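Local atomic coordinates of peptide amidase (Stenotrophomonas maltophilia, PDB entry 1M22), a protein that probably hydrolyses amide bonds, as a peptide amidase of the amidase signature family. Residues N88-A92 with P108-V114; V206-D212 with D245-T251. One frame throughout, in Å; residues are numbered along the deposited sequence.

Interaction 1: N88-A92 with P108-V114; sequences NINAA and PDDAYLV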
loop_
_atom_site.group_PDB
_atom_site.type_symbol
_atom_site.label_atom_id
_atom_site.label_comp_id
_atom_site.label_asym_id
_atom_site.label_seq_id
_atom_site.Cartn_x
_atom_site.Cartn_y
_atom_site.Cartn_z
ATOM N N ASN A 88 -6.480 -4.949 7.698
ATOM C CA ASN A 88 -7.428 -3.926 8.127
ATOM C C ASN A 88 -8.563 -3.904 7.091
ATOM O O ASN A 88 -9.496 -3.109 7.190
ATOM C CB ASN A 88 -6.781 -2.535 8.288
ATOM C CG ASN A 88 -6.093 -2.032 7.035
ATOM O OD1 ASN A 88 -5.928 -2.754 6.057
ATOM N ND2 ASN A 88 -5.669 -0.772 7.073
ATOM N N ILE A 89 -8.484 -4.816 6.120
ATOM C CA ILE A 89 -9.485 -4.939 5.056
ATOM C C ILE A 89 -10.384 -6.151 5.332
ATOM O O ILE A 89 -9.902 -7.281 5.421
ATOM C CB ILE A 89 -8.801 -5.131 3.675
ATOM C CG1 ILE A 89 -7.864 -3.953 3.386
ATOM C CG2 ILE A 89 -9.857 -5.279 2.581
ATOM C CD1 ILE A 89 -6.983 -4.139 2.155
ATOM N N ASN A 90 -11.689 -5.918 5.465
ATOM C CA ASN A 90 -12.640 -6.997 5.741
ATOM C C ASN A 90 -12.645 -8.063 4.650
ATOM O O ASN A 90 -12.728 -7.746 3.463
ATOM C CB ASN A 90 -14.065 -6.445 5.873
ATOM C CG ASN A 90 -14.240 -5.512 7.057
ATOM O OD1 ASN A 90 -13.323 -5.299 7.846
ATOM N ND2 ASN A 90 -15.440 -4.952 7.186
ATOM N N ALA A 91 -12.580 -9.328 5.057
ATOM C CA ALA A 91 -12.596 -10.434 4.105
ATOM C C ALA A 91 -12.982 -11.743 4.786
ATOM O O ALA A 91 -12.197 -12.315 5.539
ATOM C CB ALA A 91 -11.230 -10.579 3.433
ATOM N N ALA A 92 -14.196 -12.208 4.522
ATOM C CA ALA A 92 -14.661 -13.461 5.101
ATOM C C ALA A 92 -13.880 -14.603 4.457
ATOM O O ALA A 92 -13.441 -14.493 3.312
ATOM C CB ALA A 92 -16.152 -13.628 4.844
ATOM N N PRO A 108 -15.910 -9.921 9.930
ATOM C CA PRO A 108 -16.901 -9.235 9.091
ATOM C C PRO A 108 -16.924 -9.684 7.628
ATOM O O PRO A 108 -15.980 -10.304 7.137
ATOM C CB PRO A 108 -16.511 -7.769 9.234
ATOM C CG PRO A 108 -15.021 -7.838 9.395
ATOM C CD PRO A 108 -14.846 -8.994 10.353
ATOM N N ASP A 109 -18.013 -9.355 6.940
ATOM C CA ASP A 109 -18.180 -9.703 5.533
ATOM C C ASP A 109 -17.223 -8.908 4.651
ATOM O O ASP A 109 -16.704 -7.870 5.064
ATOM C CB ASP A 109 -19.622 -9.436 5.092
ATOM C CG ASP A 109 -20.637 -10.177 5.938
ATOM O OD1 ASP A 109 -20.510 -11.410 6.073
ATOM O OD2 ASP A 109 -21.563 -9.523 6.466
ATOM N N ASP A 110 -17.017 -9.398 3.432
ATOM C CA ASP A 110 -16.115 -8.782 2.456
ATOM C C ASP A 110 -16.260 -7.284 2.215
ATOM O O ASP A 110 -17.368 -6.774 2.045
ATOM C CB ASP A 110 -16.267 -9.457 1.089
ATOM C CG ASP A 110 -15.732 -10.872 1.060
ATOM O OD1 ASP A 110 -15.243 -11.355 2.098
ATOM O OD2 ASP A 110 -15.802 -11.502 -0.018
ATOM N N ALA A 111 -15.123 -6.595 2.172
ATOM C CA ALA A 111 -15.090 -5.169 1.872
ATOM C C ALA A 111 -15.437 -5.053 0.386
ATOM O O ALA A 111 -15.289 -6.016 -0.371
ATOM C CB ALA A 111 -13.696 -4.617 2.117
ATOM N N TYR A 112 -15.883 -3.880 -0.042
ATOM C CA TYR A 112 -16.242 -3.688 -1.441
ATOM C C TYR A 112 -15.135 -4.115 -2.406
ATOM O O TYR A 112 -15.388 -4.857 -3.355
ATOM C CB TYR A 112 -16.606 -2.225 -1.706
ATOM C CG TYR A 112 -17.123 -1.992 -3.109
ATOM C CD1 TYR A 112 -18.414 -2.375 -3.465
ATOM C CD2 TYR A 112 -16.307 -1.432 -4.093
ATOM C CE1 TYR A 112 -18.881 -2.211 -4.765
ATOM C CE2 TYR A 112 -16.765 -1.264 -5.400
ATOM C CZ TYR A 112 -18.051 -1.660 -5.723
ATOM O OH TYR A 112 -18.512 -1.519 -7.011
ATOM N N LEU A 113 -13.906 -3.665 -2.172
ATOM C CA LEU A 113 -12.825 -4.019 -3.086
ATOM C C LEU A 113 -12.535 -5.517 -3.094
ATOM O O LEU A 113 -12.050 -6.050 -4.093
ATOM C CB LEU A 113 -11.559 -3.219 -2.763
ATOM C CG LEU A 113 -10.760 -3.504 -1.495
ATOM C CD1 LEU A 113 -9.811 -4.677 -1.726
ATOM C CD2 LEU A 113 -9.957 -2.266 -1.142
ATOM N N VAL A 114 -12.834 -6.199 -1.992
ATOM C CA VAL A 114 -12.613 -7.638 -1.928
ATOM C C VAL A 114 -13.685 -8.334 -2.766
ATOM O O VAL A 114 -13.408 -9.326 -3.443
ATOM C CB VAL A 114 -12.643 -8.146 -0.471
ATOM C CG1 VAL A 114 -12.575 -9.667 -0.438
ATOM C CG2 VAL A 114 -11.467 -7.558 0.294
HETATM O O HOH W 1 -17.231 -5.212 4.955
HETATM O O HOH W 2 -13.238 -10.431 7.888
#
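Asn90 has the most surface covered here. Asn90 CB lies 3.1 Å from Asp109 O, and the amide carbon Asn90 CG packs 3.4 Å from CG of the Pro108 ring. Asn90 O accepts a hydrogen bond from Ala111 N (3.0 Å), the N-cap residue of helix 112-119. The amide end is held at both atoms: ND2 reaches Asp109 O through water 1, while OD1 bonds to the hydroxyl of Tyr337. Pro108, second in buried area, also offers its carbonyl: water 2, which accepts from Ala91 N, lies 2.8 Å from Pro108 O and can bridge the two. Ile89 supplies the apolar part: Ile89 CG2 sits 3.6 Å from Val114 CG2 and 3.9 Å from Ala111 CB. At the outer end, Asp110 OD1 takes a 2.8 Å hydrogen bond from Ala92 N, and its OD2 makes a salt bridge to Arg118. Direct bonds and water contacts thus pair loop 88-92 with the lead-in to helix 112-119 largely through backbone polar groups, while Ile89 also comes within about 4 Å of the active-site Lys86, side chain to side chain.

Interaction 2: V206-D212 with D245-T251; sequences VGLVSRD and DDADPAT. With EPE (4-(2-hydroxyethyl)-1-piperazine ethanesulfonic acid), chain C.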
loop_
_atom_site.group_PDB
_atom_site.type_symbol
_atom_site.label_atom_id
_atom_site.label_comp_id
_atom_site.label_asym_id
_atom_site.label_seq_id
_atom_site.Cartn_x
_atom_site.Cartn_y
_atom_site.Cartn_z
ATOM N N VAL A 206 -7.636 9.684 -3.656
ATOM C CA VAL A 206 -8.680 9.311 -2.711
ATOM C C VAL A 206 -10.016 9.392 -3.445
ATOM O O VAL A 206 -10.402 10.449 -3.947
ATOM C CB VAL A 206 -8.687 10.250 -1.489
ATOM C CG1 VAL A 206 -9.922 9.986 -0.636
ATOM C CG2 VAL A 206 -7.425 10.024 -0.667
ATOM N N GLY A 207 -10.707 8.262 -3.519
ATOM C CA GLY A 207 -11.978 8.222 -4.215
ATOM C C GLY A 207 -11.969 7.275 -5.400
ATOM O O GLY A 207 -13.032 6.919 -5.907
ATOM N N LEU A 208 -10.787 6.863 -5.854
ATOM C CA LEU A 208 -10.716 5.942 -6.985
ATOM C C LEU A 208 -11.132 4.539 -6.558
ATOM O O LEU A 208 -11.811 3.833 -7.301
ATOM C CB LEU A 208 -9.296 5.890 -7.565
ATOM C CG LEU A 208 -9.139 4.958 -8.779
ATOM C CD1 LEU A 208 -9.967 5.484 -9.947
ATOM C CD2 LEU A 208 -7.668 4.859 -9.170
ATOM N N VAL A 209 -10.720 4.151 -5.354
ATOM C CA VAL A 209 -11.014 2.833 -4.797
ATOM C C VAL A 209 -11.793 2.986 -3.492
ATOM O O VAL A 209 -11.386 3.729 -2.597
ATOM C CB VAL A 209 -9.709 2.050 -4.514
ATOM C CG1 VAL A 209 -10.034 0.669 -3.954
ATOM C CG2 VAL A 209 -8.879 1.939 -5.787
ATOM N N SER A 210 -12.903 2.268 -3.375
ATOM C CA SER A 210 -13.727 2.361 -2.179
ATOM C C SER A 210 -13.004 1.990 -0.889
ATOM O O SER A 210 -12.232 1.033 -0.849
ATOM C CB SER A 210 -14.953 1.462 -2.325
ATOM O OG SER A 210 -15.757 1.536 -1.160
ATOM N N ARG A 211 -13.273 2.756 0.166
ATOM C CA ARG A 211 -12.699 2.479 1.476
ATOM C C ARG A 211 -13.710 1.715 2.331
ATOM O O ARG A 211 -13.463 1.454 3.511
ATOM C CB ARG A 211 -12.313 3.773 2.210
ATOM C CG ARG A 211 -11.026 4.455 1.737
ATOM C CD ARG A 211 -11.246 5.307 0.493
ATOM N NE ARG A 211 -12.280 6.318 0.709
ATOM C CZ ARG A 211 -12.120 7.424 1.432
ATOM N NH1 ARG A 211 -10.958 7.692 2.014
ATOM N NH2 ARG A 211 -13.146 8.249 1.606
ATOM N N ASP A 212 -14.847 1.340 1.755
ATOM C CA ASP A 212 -15.826 0.622 2.557
ATOM C C ASP A 212 -15.278 -0.736 2.983
ATOM O O ASP A 212 -14.623 -1.437 2.208
ATOM C CB ASP A 212 -17.147 0.453 1.803
ATOM C CG ASP A 212 -18.321 0.206 2.747
ATOM O OD1 ASP A 212 -18.537 1.027 3.669
ATOM O OD2 ASP A 212 -19.025 -0.805 2.571
ATOM N N ASP A 245 -18.703 3.239 -5.395
ATOM C CA ASP A 245 -19.399 2.481 -4.361
ATOM C C ASP A 245 -20.281 3.452 -3.580
ATOM O O ASP A 245 -19.782 4.416 -2.999
ATOM C CB ASP A 245 -18.371 1.815 -3.433
ATOM C CG ASP A 245 -19.007 1.080 -2.260
ATOM O OD1 ASP A 245 -20.237 0.857 -2.257
ATOM O OD2 ASP A 245 -18.259 0.714 -1.330
ATOM N N ASP A 246 -21.589 3.203 -3.576
ATOM C CA ASP A 246 -22.522 4.073 -2.862
ATOM C C ASP A 246 -22.178 4.241 -1.383
ATOM O O ASP A 246 -22.516 5.258 -0.778
ATOM C CB ASP A 246 -23.958 3.544 -2.973
ATOM C CG ASP A 246 -24.495 3.585 -4.390
ATOM O OD1 ASP A 246 -24.190 4.549 -5.122
ATOM O OD2 ASP A 246 -25.242 2.657 -4.765
ATOM N N ALA A 247 -21.508 3.249 -0.801
ATOM C CA ALA A 247 -21.150 3.309 0.614
ATOM C C ALA A 247 -19.965 4.228 0.911
ATOM O O ALA A 247 -19.684 4.527 2.073
ATOM C CB ALA A 247 -20.865 1.910 1.137
ATOM N N ASP A 248 -19.276 4.681 -0.133
ATOM C CA ASP A 248 -18.128 5.571 0.035
ATOM C C ASP A 248 -18.301 6.804 -0.851
ATOM O O ASP A 248 -17.965 6.786 -2.034
ATOM C CB ASP A 248 -16.832 4.838 -0.329
ATOM C CG ASP A 248 -15.591 5.694 -0.121
ATOM O OD1 ASP A 248 -15.724 6.857 0.322
ATOM O OD2 ASP A 248 -14.478 5.204 -0.406
ATOM N N PRO A 249 -18.826 7.900 -0.278
ATOM C CA PRO A 249 -19.062 9.158 -0.995
ATOM C C PRO A 249 -17.878 9.714 -1.784
ATOM O O PRO A 249 -18.064 10.408 -2.785
ATOM C CB PRO A 249 -19.510 10.106 0.115
ATOM C CG PRO A 249 -20.212 9.198 1.061
ATOM C CD PRO A 249 -19.280 8.006 1.120
ATOM N N ALA A 250 -16.662 9.421 -1.338
ATOM C CA ALA A 250 -15.486 9.925 -2.035
ATOM C C ALA A 250 -15.414 9.378 -3.457
ATOM O O ALA A 250 -14.875 10.034 -4.349
ATOM C CB ALA A 250 -14.218 9.556 -1.266
ATOM N N THR A 251 -15.963 8.186 -3.677
ATOM C CA THR A 251 -15.917 7.594 -5.011
ATOM C C THR A 251 -16.854 8.280 -5.997
ATOM O O THR A 251 -16.732 8.092 -7.207
ATOM C CB THR A 251 -16.220 6.070 -4.986
ATOM O OG1 THR A 251 -17.567 5.835 -4.551
ATOM C CG2 THR A 251 -15.250 5.356 -4.054
HETATM N N1 EPE C . -17.507 12.315 5.518
HETATM C C2 EPE C . -17.546 11.155 6.493
HETATM C C3 EPE C . -18.695 11.526 7.449
HETATM N N4 EPE C . -18.298 12.640 8.258
HETATM C C5 EPE C . -17.976 13.825 7.445
HETATM C C6 EPE C . -17.006 13.532 6.323
HETATM C C7 EPE C . -19.353 13.129 9.226
HETATM C C8 EPE C . -19.925 12.112 10.186
HETATM O O8 EPE C . -21.227 11.614 9.732
HETATM C C9 EPE C . -16.480 12.223 4.380
HETATM C C10 EPE C . -16.730 10.965 3.599
HETATM S S EPE C . -15.707 10.861 2.114
HETATM O O1S EPE C . -16.189 9.577 1.624
HETATM O O2S EPE C . -14.199 10.847 2.332
HETATM O O3S EPE C . -16.133 11.944 1.256
HETATM O O HOH W 3 -17.219 3.509 3.131
#
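One carboxylate oxygen, Asp248 OD2, takes two hydrogen bonds from the same residue: Arg211 N at 2.8 Å and Arg211 NE at 2.7 Å, the latter a salt bridge. The arginine can do this because its side chain folds back on itself, bringing NE round to the side of its own backbone N; Arg211 NH2 then reaches Asp248 OD1 at 3.2 Å. Arg211 NH2 also bonds to O2S of the buffer molecule EPE at 2.9 Å, and NH1 is held by the carbonyls of Phe219 and Asp222. Next door, Ser210 OG donates to Asp245 OD2 (2.6 Å) and accepts from Asp212 N, an ST turn. Thr251 CA makes a CH...O contact of 3.1 Å with Gly207 O; a CB on Gly207 would clash with Ala250 O. Asp245 and Asp248 end a type I beta turn and each accepts through OD1 in an Asx turn; the salt bridge joins this loop, after helix 231-241, to the one between strands 200-203 and 223-228 of the amidase sheet.

Overall arrangement
From the N terminus, the chain leaves strand 82-86, runs through 88-92, and comes back at 108-114 to start helix 112-119, so interaction 1 closes the irregular loop between that strand and helix. Interaction 2 opens only later, after strand 200-203: segment 206-212 meets 245-251 once strand 223-228 and helix 231-241 have been laid down. The two closures therefore follow in series, neither nested nor crossed. In space interactions 1 and 2 touch, the centre of interaction 1 being about 14 Å from the centre of interaction 2. Ala111 CB lies 3.3 Å from Asp212 O, and the first turn of helix 112-119 packs on interaction 2, with Tyr112 against Ser210 and Asp245. The helix start thus joins both loop systems.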